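Local coordinates for N-acetylmuramoyl-L-alanine amidase AmiD (Escherichia coli, PDB 3D2Y), which uses a catalytic zinc ion to hydrolyse the amide link between N-acetylmuramoyl groups and L-amino acids in cell-wall glycopeptides, at residues His151-Pro156 with Gln231-Pro236. Sequence-based numbering, arbitrary orientation.
Sequences HADIAP and QMHFRP
The carboxylate of D153 and the imidazole of H233 carry this contact through one hydrogen bond, from ND1 of H233 to OD2 of D153 at 2.6 Å. Its geometry is well defined: the N-H...O angle is 151°, and the oxygen lies in the ring plane and accepts with its syn lone pair. Carboxylate and ring planes differ by only 19°. Turning H233 CG anti to the backbone N (chi1 -171°) swings the ring out from the end of helix 220-234, so that its ND1 edge meets the carboxylate. One ring face is then covered by F234, whose CE2 sits 3.4 Å above the imidazole plane, over its centre, and W168 also stacks on the ring. OD2 of D153 also accepts from the backbone N of A150, and OD1 is hydrogen-bonded to the hydroxyl of Y212. With an alanine at D153, H233 ND1 would probably lose its acceptor, the A150 amide and Y212 hydroxyl their partner oxygens, and the imidazole some of its fixed orientation.

Beside this tight polar pair the contact is looser: A152 CB and M232 CE approach only to 4.1 Å, the methionine tip brought across by a bend in its chain at chi3. This side too is buried, and only 130 Å² is lost to solvent between the segments, both sides summed. The short helical turn around 151-154 holds the zinc ligand H151, and the contact ties this zinc-bearing turn to the end of helix 220-234. A buried carboxylate with several donors is likely to stay ionised, and it would favour a proton on H233 ND1.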
loop_
_atom_site.group_PDB
_atom_site.type_symbol
_atom_site.label_atom_id
_atom_site.label_comp_id
_atom_site.label_asym_id
_atom_site.label_seq_id
_atom_site.Cartn_x
_atom_site.Cartn_y
_atom_site.Cartn_z
ATOM N N HIS A 151 -3.470 -2.470 0.512
ATOM C CA HIS A 151 -3.846 -3.435 1.546
ATOM C C HIS A 151 -3.716 -4.884 1.011
ATOM O O HIS A 151 -3.332 -5.824 1.739
ATOM C CB HIS A 151 -5.275 -3.178 1.885
ATOM C CG HIS A 151 -5.735 -3.798 3.178
ATOM N ND1 HIS A 151 -7.063 -3.817 3.549
ATOM C CD2 HIS A 151 -5.057 -4.378 4.194
ATOM C CE1 HIS A 151 -7.182 -4.367 4.744
ATOM N NE2 HIS A 151 -5.980 -4.736 5.143
ATOM N N ALA A 152 -4.084 -5.079 -0.263
ATOM C CA ALA A 152 -4.002 -6.443 -0.861
ATOM C C ALA A 152 -2.568 -6.908 -0.846
ATOM O O ALA A 152 -2.299 -8.118 -0.769
ATOM C CB ALA A 152 -4.556 -6.444 -2.317
ATOM N N ASP A 153 -1.624 -5.965 -0.942
ATOM C CA ASP A 153 -0.210 -6.337 -0.956
ATOM C C ASP A 153 0.174 -6.970 0.386
ATOM O O ASP A 153 1.051 -7.854 0.433
ATOM C CB ASP A 153 0.691 -5.130 -1.217
ATOM C CG ASP A 153 0.526 -4.545 -2.634
ATOM O OD1 ASP A 153 0.154 -5.277 -3.576
ATOM O OD2 ASP A 153 0.787 -3.337 -2.801
ATOM N N ILE A 154 -0.437 -6.495 1.481
ATOM C CA ILE A 154 0.041 -6.885 2.821
ATOM C C ILE A 154 -0.833 -7.971 3.429
ATOM O O ILE A 154 -0.442 -8.603 4.417
ATOM C CB ILE A 154 0.190 -5.692 3.790
ATOM C CG1 ILE A 154 -1.176 -5.113 4.196
ATOM C CG2 ILE A 154 1.136 -4.676 3.213
ATOM C CD1 ILE A 154 -1.021 -3.830 5.052
ATOM N N ALA A 155 -2.011 -8.176 2.836
ATOM C CA ALA A 155 -2.922 -9.281 3.199
ATOM C C ALA A 155 -3.580 -9.918 1.959
ATOM O O ALA A 155 -4.827 -9.820 1.801
ATOM C CB ALA A 155 -4.052 -8.746 4.109
ATOM N N PRO A 156 -2.781 -10.501 1.064
ATOM C CA PRO A 156 -3.292 -10.941 -0.255
ATOM C C PRO A 156 -4.385 -11.991 -0.214
ATOM O O PRO A 156 -5.204 -12.042 -1.142
ATOM C CB PRO A 156 -2.041 -11.453 -0.995
ATOM C CG PRO A 156 -1.030 -11.626 0.066
ATOM C CD PRO A 156 -1.321 -10.690 1.162
ATOM N N GLN A 231 -0.328 -8.328 -9.404
ATOM C CA GLN A 231 -0.779 -7.883 -10.730
ATOM C C GLN A 231 -1.747 -6.715 -10.619
ATOM O O GLN A 231 -1.681 -5.766 -11.425
ATOM C CB GLN A 231 -1.406 -9.031 -11.526
ATOM C CG GLN A 231 -0.377 -10.126 -11.910
ATOM C CD GLN A 231 -1.017 -11.409 -12.426
ATOM O OE1 GLN A 231 -2.104 -11.785 -12.002
ATOM N NE2 GLN A 231 -0.307 -12.119 -13.299
ATOM N N MET A 232 -2.668 -6.781 -9.662
ATOM C CA MET A 232 -3.584 -5.652 -9.408
ATOM C C MET A 232 -2.843 -4.345 -9.181
ATOM O O MET A 232 -3.315 -3.301 -9.615
ATOM C CB MET A 232 -4.557 -5.915 -8.251
ATOM C CG MET A 232 -5.623 -6.942 -8.552
ATOM S SD MET A 232 -6.882 -6.984 -7.273
ATOM C CE MET A 232 -6.058 -7.801 -5.927
ATOM N N HIS A 233 -1.655 -4.419 -8.567
ATOM C CA HIS A 233 -0.820 -3.244 -8.302
ATOM C C HIS A 233 0.066 -2.896 -9.537
ATOM O O HIS A 233 0.140 -1.728 -9.958
ATOM C CB HIS A 233 0.008 -3.524 -7.026
ATOM C CG HIS A 233 0.767 -2.345 -6.480
ATOM N ND1 HIS A 233 1.076 -2.219 -5.136
ATOM C CD2 HIS A 233 1.332 -1.278 -7.098
ATOM C CE1 HIS A 233 1.784 -1.115 -4.955
ATOM N NE2 HIS A 233 1.965 -0.540 -6.133
ATOM N N PHE A 234 0.721 -3.900 -10.121
ATOM C CA PHE A 234 1.840 -3.670 -11.020
ATOM C C PHE A 234 1.621 -4.154 -12.448
ATOM O O PHE A 234 2.425 -3.821 -13.325
ATOM C CB PHE A 234 3.143 -4.281 -10.463
ATOM C CG PHE A 234 3.628 -3.653 -9.200
ATOM C CD1 PHE A 234 4.301 -2.424 -9.249
ATOM C CD2 PHE A 234 3.461 -4.300 -7.966
ATOM C CE1 PHE A 234 4.780 -1.828 -8.106
ATOM C CE2 PHE A 234 3.938 -3.676 -6.790
ATOM C CZ PHE A 234 4.621 -2.447 -6.878
ATOM N N ARG A 235 0.521 -4.883 -12.707
ATOM C CA ARG A 235 0.212 -5.354 -14.076
ATOM C C ARG A 235 -1.307 -5.524 -14.198
ATOM O O ARG A 235 -1.815 -6.631 -14.364
ATOM C CB ARG A 235 0.954 -6.657 -14.416
ATOM C CG ARG A 235 1.258 -6.855 -15.926
ATOM C CD ARG A 235 0.050 -7.320 -16.754
ATOM N NE ARG A 235 -0.467 -8.591 -16.250
ATOM C CZ ARG A 235 -0.063 -9.793 -16.659
ATOM N NH1 ARG A 235 -0.595 -10.880 -16.124
ATOM N NH2 ARG A 235 0.851 -9.914 -17.611
ATOM N N PRO A 236 -2.037 -4.419 -14.037
ATOM C CA PRO A 236 -3.483 -4.477 -13.906
ATOM C C PRO A 236 -4.270 -4.813 -15.153
ATOM O O PRO A 236 -5.463 -5.033 -15.063
ATOM C CB PRO A 236 -3.844 -3.086 -13.407
ATOM C CG PRO A 236 -2.733 -2.220 -13.823
ATOM C CD PRO A 236 -1.516 -3.054 -13.857
#